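Local coordinates for phosphoribosylformylglycinamidine synthase 2 (PDB 3VIU), which belongs to the PurM-like, AIR synthase related proteins and, in this model, holds adenosine-5'-diphosphate and a magnesium ion, at residues Ser189-Gly194 / Val309-Glu314; Ala263-Ser268 / Val280-Asp285; Lys318-Val323 / Leu329-Val334. All blocks are in the same frame, centred on the assembly; numbering follows the deposited sequence.

Interaction 1: residues Ser189-Gly194 / Val309-Glu314; sequences SRASLG and VLVPKE
Apolar packing between A191 and V311 carries the direct contact. The methyl CB of A191 lies across the fork of the valine, 4.0 Å from V311 CG1 and 4.1 Å from V311 CG2, so neither branch is favoured. With CG1 anti to the backbone N (chi1 -177°) and the CB bond aimed at the loop, V311 offers both methyls at once. Beside this pair R190 adds only backbone, its carbonyl O resting 4.3 Å from V311 CB. L272 of helix 264-275 touches both A191 and V311, closing the apolar patch, and I197 also packs on V311.

Only 309-312 is part of the seven-stranded mixed sheet of the AIR synthase related C-terminal domain; 189-194 is the irregular loop leading into strand 196-201. Strand 307-312 runs antiparallel to both of its neighbours, 254-259 and 196-201, and V311 meets A191 at a CA separation of 6.5 Å.

Polar bonding holds the loop from outside this pair. A191 N bonds to S276 OG, S192 N to E255 OE2, and S192 O to T337 OG1, so three different parts of the domain fix the backbone flanking the alanine methyl.

Charge enters through R190, whose CB bond leaves the strand behind. Its NH1 forms a salt bridge with E67, a residue of the ADP pocket, and adds a weak bond to S189 O at 3.3 Å with an N-H...O angle of 143°. E67 also accepts S189 N. The R190 side chain lies about 10 Å from the bound ADP.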
loop_
_atom_site.group_PDB
_atom_site.type_symbol
_atom_site.label_atom_id
_atom_site.label_comp_id
_atom_site.label_asym_id
_atom_site.label_seq_id
_atom_site.Cartn_x
_atom_site.Cartn_y
_atom_site.Cartn_z
ATOM N N SER A 189 -16.899 4.200 -12.635
ATOM C CA SER A 189 -18.151 3.623 -12.166
ATOM C C SER A 189 -19.319 4.532 -12.546
ATOM O O SER A 189 -19.942 5.151 -11.682
ATOM C CB SER A 189 -18.095 3.442 -10.644
ATOM O OG SER A 189 -19.228 2.746 -10.155
ATOM N N ARG A 190 -19.604 4.612 -13.843
ATOM C CA ARG A 190 -20.696 5.440 -14.332
ATOM C C ARG A 190 -21.723 4.639 -15.121
ATOM O O ARG A 190 -21.411 3.597 -15.698
ATOM C CB ARG A 190 -20.152 6.566 -15.205
ATOM C CG ARG A 190 -19.328 7.591 -14.451
ATOM C CD ARG A 190 -20.180 8.422 -13.503
ATOM N NE ARG A 190 -19.379 9.414 -12.788
ATOM C CZ ARG A 190 -18.397 9.118 -11.937
ATOM N NH1 ARG A 190 -18.084 7.853 -11.683
ATOM N NH2 ARG A 190 -17.725 10.093 -11.337
ATOM N N ALA A 191 -22.952 5.138 -15.140
ATOM C CA ALA A 191 -24.040 4.487 -15.854
ATOM C C ALA A 191 -25.023 5.542 -16.343
ATOM O O ALA A 191 -25.324 6.496 -15.627
ATOM C CB ALA A 191 -24.748 3.499 -14.931
ATOM N N SER A 192 -25.519 5.380 -17.565
ATOM C CA SER A 192 -26.476 6.333 -18.123
ATOM C C SER A 192 -27.893 5.853 -17.855
ATOM O O SER A 192 -28.114 4.706 -17.467
ATOM C CB SER A 192 -26.254 6.511 -19.629
ATOM O OG SER A 192 -26.346 5.274 -20.316
ATOM N N LEU A 193 -28.860 6.733 -18.056
ATOM C CA LEU A 193 -30.238 6.363 -17.801
ATOM C C LEU A 193 -30.777 5.355 -18.804
ATOM O O LEU A 193 -30.478 5.432 -19.991
ATOM C CB LEU A 193 -31.119 7.609 -17.787
ATOM C CG LEU A 193 -32.577 7.363 -17.404
ATOM C CD1 LEU A 193 -32.664 6.468 -16.162
ATOM C CD2 LEU A 193 -33.243 8.705 -17.171
ATOM N N GLY A 194 -31.560 4.399 -18.315
ATOM C CA GLY A 194 -32.151 3.396 -19.187
ATOM C C GLY A 194 -31.262 2.233 -19.575
ATOM O O GLY A 194 -31.505 1.568 -20.577
ATOM N N VAL A 309 -19.923 -6.222 -11.329
ATOM C CA VAL A 309 -21.063 -5.511 -11.895
ATOM C C VAL A 309 -20.595 -4.799 -13.174
ATOM O O VAL A 309 -19.559 -4.134 -13.165
ATOM C CB VAL A 309 -21.602 -4.453 -10.901
ATOM C CG1 VAL A 309 -22.569 -3.520 -11.598
ATOM C CG2 VAL A 309 -22.299 -5.144 -9.742
ATOM N N LEU A 310 -21.339 -4.950 -14.269
ATOM C CA LEU A 310 -20.967 -4.288 -15.519
ATOM C C LEU A 310 -22.160 -3.624 -16.206
ATOM O O LEU A 310 -23.262 -4.170 -16.228
ATOM C CB LEU A 310 -20.297 -5.274 -16.482
ATOM C CG LEU A 310 -19.069 -6.017 -15.950
ATOM C CD1 LEU A 310 -19.527 -7.257 -15.214
ATOM C CD2 LEU A 310 -18.152 -6.405 -17.084
ATOM N N VAL A 311 -21.923 -2.442 -16.766
ATOM C CA VAL A 311 -22.959 -1.673 -17.449
ATOM C C VAL A 311 -22.584 -1.549 -18.912
ATOM O O VAL A 311 -21.716 -0.752 -19.275
ATOM C CB VAL A 311 -23.078 -0.243 -16.862
ATOM C CG1 VAL A 311 -24.213 0.514 -17.540
ATOM C CG2 VAL A 311 -23.295 -0.312 -15.357
ATOM N N PRO A 312 -23.229 -2.341 -19.777
ATOM C CA PRO A 312 -22.913 -2.267 -21.206
ATOM C C PRO A 312 -23.425 -0.977 -21.830
ATOM O O PRO A 312 -24.468 -0.452 -21.425
ATOM C CB PRO A 312 -23.613 -3.495 -21.782
ATOM C CG PRO A 312 -24.840 -3.614 -20.904
ATOM C CD PRO A 312 -24.281 -3.343 -19.509
ATOM N N LYS A 313 -22.681 -0.470 -22.807
ATOM C CA LYS A 313 -23.075 0.743 -23.513
ATOM C C LYS A 313 -24.321 0.426 -24.327
ATOM O O LYS A 313 -24.629 -0.743 -24.574
ATOM C CB LYS A 313 -21.967 1.200 -24.462
ATOM C CG LYS A 313 -20.709 1.706 -23.783
ATOM C CD LYS A 313 -19.748 2.238 -24.830
ATOM C CE LYS A 313 -18.746 3.202 -24.234
ATOM N NZ LYS A 313 -17.998 3.874 -25.320
ATOM N N GLU A 314 -25.036 1.463 -24.743
ATOM C CA GLU A 314 -26.239 1.274 -25.542
ATOM C C GLU A 314 -25.937 0.478 -26.805
ATOM O O GLU A 314 -25.042 0.840 -27.579
ATOM C CB GLU A 314 -26.834 2.628 -25.930
ATOM C CG GLU A 314 -27.997 2.540 -26.907
ATOM C CD GLU A 314 -28.931 3.725 -26.799
ATOM O OE1 GLU A 314 -28.490 4.864 -27.079
ATOM O OE2 GLU A 314 -30.108 3.511 -26.424
#

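Interaction 2: residues Ala263-Ser268 / Val280-Asp285; sequences AGLTSS and VELHLD
L265 reaches from the first turn of its helix to L282 on the facing strand and L284 in the short 3-10 turn that follows it, using a different part of its side chain for each. Its CB lies 4.3 Å from L282 CD2, near the root of the side chain, whereas L265 CD1 meets L284 CD2 at 4.2 Å. The CB bonds of L265 and L282 point at each other's segment. That of L284 does not, and its reach comes from the torsions: CG stands beside the backbone N (chi1 -75°) and the chain then extends (chi2 177°), which carries CD2 to the helix. The side chains of L265 and L284 cross obliquely.

Around these three, M260 and V287 touch L265, L300 of helix 296-301 packs on both L282 and L284, and L299 and V345 complete the flank of L284.

Further out, the helix start is fixed by polar bonds. S267 N bonds to A263 O at 3.2 Å and S268 N to G264 O at 3.0 Å. S267 OG holds A262 O, T266 OG1 holds L300 O, A263 N holds E303 OE1, and S268 OG holds the carbonyl of D259, a residue of the ADP pocket. Backbone bonds to strands 331-338 and 342-347 hold the strand in the sheet, and E281 adds salt bridges to R336 and R344.

Helix 264-275 links strand 254-259 to strand 279-283, parallel members of one sheet with three strands between them, and so forms a beta-alpha-beta crossover.

Contact through aliphatic carbons, a methylene on a methyl and a methyl on a methyl, burying 97 Å² in all, is consistent with dispersion and burial of apolar surface, while the polar bonds around the helix start probably set its orientation.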
loop_
_atom_site.group_PDB
_atom_site.type_symbol
_atom_site.label_atom_id
_atom_site.label_comp_id
_atom_site.label_asym_id
_atom_site.label_seq_id
_atom_site.Cartn_x
_atom_site.Cartn_y
_atom_site.Cartn_z
ATOM N N ALA A 263 -20.218 -5.049 1.690
ATOM C CA ALA A 263 -21.607 -4.652 1.470
ATOM C C ALA A 263 -22.144 -5.141 0.123
ATOM O O ALA A 263 -23.222 -4.733 -0.310
ATOM C CB ALA A 263 -21.741 -3.128 1.581
ATOM N N GLY A 264 -21.375 -6.014 -0.522
ATOM C CA GLY A 264 -21.749 -6.589 -1.807
ATOM C C GLY A 264 -22.570 -5.767 -2.793
ATOM O O GLY A 264 -22.189 -4.663 -3.189
ATOM N N LEU A 265 -23.702 -6.334 -3.201
ATOM C CA LEU A 265 -24.608 -5.702 -4.155
ATOM C C LEU A 265 -25.081 -4.330 -3.706
ATOM O O LEU A 265 -25.168 -3.405 -4.509
ATOM C CB LEU A 265 -25.823 -6.602 -4.394
ATOM C CG LEU A 265 -25.642 -7.846 -5.259
ATOM C CD1 LEU A 265 -26.818 -8.784 -5.075
ATOM C CD2 LEU A 265 -25.505 -7.426 -6.706
ATOM N N THR A 266 -25.389 -4.198 -2.423
ATOM C CA THR A 266 -25.848 -2.925 -1.898
ATOM C C THR A 266 -24.857 -1.791 -2.182
ATOM O O THR A 266 -25.233 -0.779 -2.771
ATOM C CB THR A 266 -26.101 -3.017 -0.386
ATOM O OG1 THR A 266 -27.114 -3.998 -0.132
ATOM C CG2 THR A 266 -26.554 -1.674 0.161
ATOM N N SER A 267 -23.596 -1.957 -1.788
ATOM C CA SER A 267 -22.590 -0.914 -2.009
ATOM C C SER A 267 -22.208 -0.741 -3.482
ATOM O O SER A 267 -21.925 0.368 -3.929
ATOM C CB SER A 267 -21.330 -1.207 -1.190
ATOM O OG SER A 267 -20.740 -2.437 -1.583
ATOM N N SER A 268 -22.200 -1.831 -4.236
ATOM C CA SER A 268 -21.853 -1.754 -5.645
ATOM C C SER A 268 -22.811 -0.874 -6.424
ATOM O O SER A 268 -22.399 0.108 -7.039
ATOM C CB SER A 268 -21.843 -3.150 -6.273
ATOM O OG SER A 268 -20.684 -3.870 -5.905
ATOM N N VAL A 280 -31.024 2.961 -9.120
ATOM C CA VAL A 280 -30.960 1.625 -9.684
ATOM C C VAL A 280 -32.022 0.696 -9.096
ATOM O O VAL A 280 -32.256 0.680 -7.888
ATOM C CB VAL A 280 -29.558 1.011 -9.466
ATOM C CG1 VAL A 280 -29.139 1.218 -8.035
ATOM C CG2 VAL A 280 -29.572 -0.485 -9.801
ATOM N N GLU A 281 -32.675 -0.061 -9.968
ATOM C CA GLU A 281 -33.694 -1.012 -9.556
ATOM C C GLU A 281 -33.035 -2.388 -9.624
ATOM O O GLU A 281 -32.583 -2.813 -10.693
ATOM C CB GLU A 281 -34.891 -0.960 -10.515
ATOM C CG GLU A 281 -36.063 -1.874 -10.139
ATOM C CD GLU A 281 -37.236 -1.777 -11.125
ATOM O OE1 GLU A 281 -37.269 -2.536 -12.126
ATOM O OE2 GLU A 281 -38.117 -0.925 -10.897
ATOM N N LEU A 282 -32.964 -3.076 -8.490
ATOM C CA LEU A 282 -32.351 -4.400 -8.445
ATOM C C LEU A 282 -33.408 -5.498 -8.353
ATOM O O LEU A 282 -34.295 -5.457 -7.505
ATOM C CB LEU A 282 -31.386 -4.496 -7.249
ATOM C CG LEU A 282 -30.743 -5.853 -6.913
ATOM C CD1 LEU A 282 -30.007 -6.425 -8.118
ATOM C CD2 LEU A 282 -29.780 -5.669 -5.746
ATOM N N HIS A 283 -33.314 -6.470 -9.248
ATOM C CA HIS A 283 -34.241 -7.592 -9.267
ATOM C C HIS A 283 -33.489 -8.767 -8.653
ATOM O O HIS A 283 -32.784 -9.487 -9.352
ATOM C CB HIS A 283 -34.636 -7.916 -10.706
ATOM C CG HIS A 283 -35.398 -6.821 -11.389
ATOM N ND1 HIS A 283 -36.771 -6.712 -11.319
ATOM C CD2 HIS A 283 -34.979 -5.786 -12.157
ATOM C CE1 HIS A 283 -37.163 -5.658 -12.014
ATOM N NE2 HIS A 283 -36.096 -5.078 -12.532
ATOM N N LEU A 284 -33.627 -8.953 -7.347
ATOM C CA LEU A 284 -32.916 -10.032 -6.678
ATOM C C LEU A 284 -33.198 -11.410 -7.238
ATOM O O LEU A 284 -32.354 -12.298 -7.135
ATOM C CB LEU A 284 -33.203 -10.026 -5.170
ATOM C CG LEU A 284 -32.476 -8.924 -4.391
ATOM C CD1 LEU A 284 -32.881 -8.970 -2.918
ATOM C CD2 LEU A 284 -30.962 -9.092 -4.556
ATOM N N ASP A 285 -34.369 -11.594 -7.839
ATOM C CA ASP A 285 -34.712 -12.898 -8.388
ATOM C C ASP A 285 -33.825 -13.292 -9.555
ATOM O O ASP A 285 -33.704 -14.471 -9.874
ATOM C CB ASP A 285 -36.178 -12.937 -8.838
ATOM C CG ASP A 285 -37.145 -12.704 -7.696
ATOM O OD1 ASP A 285 -36.929 -13.280 -6.606
ATOM O OD2 ASP A 285 -38.122 -11.954 -7.894
#

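Interaction 3: residues Lys318-Val323 / Leu329-Val334; sequences KALEEV and LDCVPV
E321 on the helix and C331 at the strand face each other with CA atoms 5.7 Å apart, the nearest backbone approach of the two segments, which are separated by five residues, three of them the last of the helix. Helix 317-326 is the connection of a beta-alpha-beta crossover in the AIR synthase related C-terminal domain: it follows strand 307-312 and leads into strand 331-338, parallel to the first, with strand 196-201 lying between them in the sheet.

The side-chain contact centres on the sulfur of C331, whose CB bond is aimed at the helix. SG lies 4.0 Å from L320 CG and 4.1 Å from L320 CD2, so it seats against the branch point and one methyl of the leucine. On the helix, L320 CG is anti to the backbone N (chi1 177°); the CB bond does not aim at the strand, and this torsion swings the branched end over to it. The cysteine uses the same disposition, SG anti to its N (chi1 -166°).

Beyond C331, L320 packs on L310 and P312 of strand 307-312 and on A248 of helix 235-250, so one leucine touches both strands of the crossover. The strand that is skipped takes part too: Y198 touches L320, C331 and P333, and its hydroxyl is hydrogen-bonded to E321 OE2, fixing the polar end of the glutamate at the partly exposed edge of the contact. Within the helix the backbone bonding is regular, with V323 N to A319 O at 2.9 Å.

What E321 itself brings to the strand is its aliphatic stem, whose CG lies 4.5 Å from the carbonyl O of C331.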
loop_
_atom_site.group_PDB
_atom_site.type_symbol
_atom_site.label_atom_id
_atom_site.label_comp_id
_atom_site.label_asym_id
_atom_site.label_seq_id
_atom_site.Cartn_x
_atom_site.Cartn_y
_atom_site.Cartn_z
ATOM N N LYS A 318 -25.337 -7.481 -26.272
ATOM C CA LYS A 318 -24.949 -8.756 -26.850
ATOM C C LYS A 318 -23.438 -8.931 -26.837
ATOM O O LYS A 318 -22.932 -9.960 -26.390
ATOM C CB LYS A 318 -25.481 -8.879 -28.280
ATOM C CG LYS A 318 -26.686 -9.787 -28.384
ATOM C CD LYS A 318 -26.350 -11.203 -27.902
ATOM C CE LYS A 318 -25.310 -11.881 -28.802
ATOM N NZ LYS A 318 -24.969 -13.268 -28.363
ATOM N N ALA A 319 -22.725 -7.916 -27.319
ATOM C CA ALA A 319 -21.267 -7.947 -27.365
ATOM C C ALA A 319 -20.691 -8.316 -26.002
ATOM O O ALA A 319 -19.805 -9.167 -25.903
ATOM C CB ALA A 319 -20.732 -6.587 -27.810
ATOM N N LEU A 320 -21.202 -7.671 -24.956
ATOM C CA LEU A 320 -20.743 -7.921 -23.596
ATOM C C LEU A 320 -20.936 -9.386 -23.239
ATOM O O LEU A 320 -20.049 -10.018 -22.664
ATOM C CB LEU A 320 -21.507 -7.041 -22.590
ATOM C CG LEU A 320 -21.183 -7.228 -21.099
ATOM C CD1 LEU A 320 -19.718 -6.902 -20.853
ATOM C CD2 LEU A 320 -22.076 -6.338 -20.242
ATOM N N GLU A 321 -22.092 -9.931 -23.591
ATOM C CA GLU A 321 -22.383 -11.327 -23.280
ATOM C C GLU A 321 -21.396 -12.247 -23.984
ATOM O O GLU A 321 -20.875 -13.193 -23.388
ATOM C CB GLU A 321 -23.818 -11.667 -23.697
ATOM C CG GLU A 321 -24.818 -10.587 -23.309
ATOM C CD GLU A 321 -26.257 -10.955 -23.616
ATOM O OE1 GLU A 321 -26.504 -11.591 -24.667
ATOM O OE2 GLU A 321 -27.142 -10.589 -22.810
ATOM N N GLU A 322 -21.131 -11.950 -25.250
ATOM C CA GLU A 322 -20.211 -12.750 -26.044
ATOM C C GLU A 322 -18.804 -12.701 -25.470
ATOM O O GLU A 322 -18.112 -13.723 -25.419
ATOM C CB GLU A 322 -20.245 -12.287 -27.505
ATOM C CG GLU A 322 -21.612 -12.562 -28.145
ATOM C CD GLU A 322 -21.718 -12.117 -29.590
ATOM O OE1 GLU A 322 -22.810 -12.287 -30.174
ATOM O OE2 GLU A 322 -20.719 -11.603 -30.139
ATOM N N VAL A 323 -18.384 -11.522 -25.023
ATOM C CA VAL A 323 -17.069 -11.398 -24.422
ATOM C C VAL A 323 -16.948 -12.419 -23.296
ATOM O O VAL A 323 -15.988 -13.185 -23.250
ATOM C CB VAL A 323 -16.829 -9.994 -23.841
ATOM C CG1 VAL A 323 -15.555 -9.995 -23.001
ATOM C CG2 VAL A 323 -16.689 -8.987 -24.965
ATOM N N LEU A 329 -17.666 -17.642 -19.174
ATOM C CA LEU A 329 -18.403 -17.060 -18.056
ATOM C C LEU A 329 -19.801 -16.558 -18.418
ATOM O O LEU A 329 -20.040 -16.079 -19.532
ATOM C CB LEU A 329 -17.606 -15.905 -17.446
ATOM C CG LEU A 329 -16.332 -16.253 -16.675
ATOM C CD1 LEU A 329 -15.576 -14.975 -16.336
ATOM C CD2 LEU A 329 -16.699 -17.028 -15.417
ATOM N N ASP A 330 -20.717 -16.673 -17.459
ATOM C CA ASP A 330 -22.089 -16.213 -17.637
ATOM C C ASP A 330 -22.129 -14.740 -17.256
ATOM O O ASP A 330 -21.513 -14.330 -16.273
ATOM C CB ASP A 330 -23.054 -16.973 -16.722
ATOM C CG ASP A 330 -22.874 -18.479 -16.788
ATOM O OD1 ASP A 330 -22.941 -19.041 -17.905
ATOM O OD2 ASP A 330 -22.670 -19.102 -15.717
ATOM N N CYS A 331 -22.858 -13.956 -18.038
ATOM C CA CYS A 331 -23.000 -12.532 -17.783
ATOM C C CYS A 331 -24.483 -12.223 -17.964
ATOM O O CYS A 331 -24.966 -12.124 -19.089
ATOM C CB CYS A 331 -22.155 -11.740 -18.780
ATOM S SG CYS A 331 -21.921 -9.993 -18.360
ATOM N N VAL A 332 -25.200 -12.067 -16.856
ATOM C CA VAL A 332 -26.631 -11.817 -16.912
ATOM C C VAL A 332 -27.130 -10.503 -16.316
ATOM O O VAL A 332 -26.609 -10.019 -15.315
ATOM C CB VAL A 332 -27.400 -12.972 -16.237
ATOM C CG1 VAL A 332 -27.053 -14.291 -16.928
ATOM C CG2 VAL A 332 -27.063 -13.036 -14.746
ATOM N N PRO A 333 -28.157 -9.905 -16.947
ATOM C CA PRO A 333 -28.749 -8.645 -16.488
ATOM C C PRO A 333 -29.429 -8.892 -15.141
ATOM O O PRO A 333 -30.206 -9.843 -14.990
ATOM C CB PRO A 333 -29.738 -8.301 -17.602
ATOM C CG PRO A 333 -30.147 -9.646 -18.116
ATOM C CD PRO A 333 -28.829 -10.383 -18.170
ATOM N N VAL A 334 -29.136 -8.029 -14.172
ATOM C CA VAL A 334 -29.668 -8.177 -12.822
ATOM C C VAL A 334 -30.396 -6.924 -12.305
ATOM O O VAL A 334 -31.172 -6.995 -11.342
ATOM C CB VAL A 334 -28.495 -8.572 -11.863
ATOM C CG1 VAL A 334 -28.240 -7.485 -10.840
ATOM C CG2 VAL A 334 -28.779 -9.900 -11.214
#

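Overall arrangement
All three contacts reach the same seven-stranded sheet. Interactions 1 and 2 involve its strands 307-312 and 279-283 and share cover by helix 264-275, touching where V309 CG2 meets S268 CB at 4.0 Å. Interaction 3 joins interaction 1 through helix 317-326, with P312 CB 3.6 Å from L320 CD2, and interaction 2 through neighbouring strands 279-283 and 331-338. Interaction 2 is wholly buried and purely leucine packing; interactions 1 and 3 each combine a buried apolar pair with a partly exposed charged residue. In interaction 1 that residue, R190, is salt-bridged to E67, a residue of the ADP pocket, whereas in interaction 3 E321 is tied to the sheet itself.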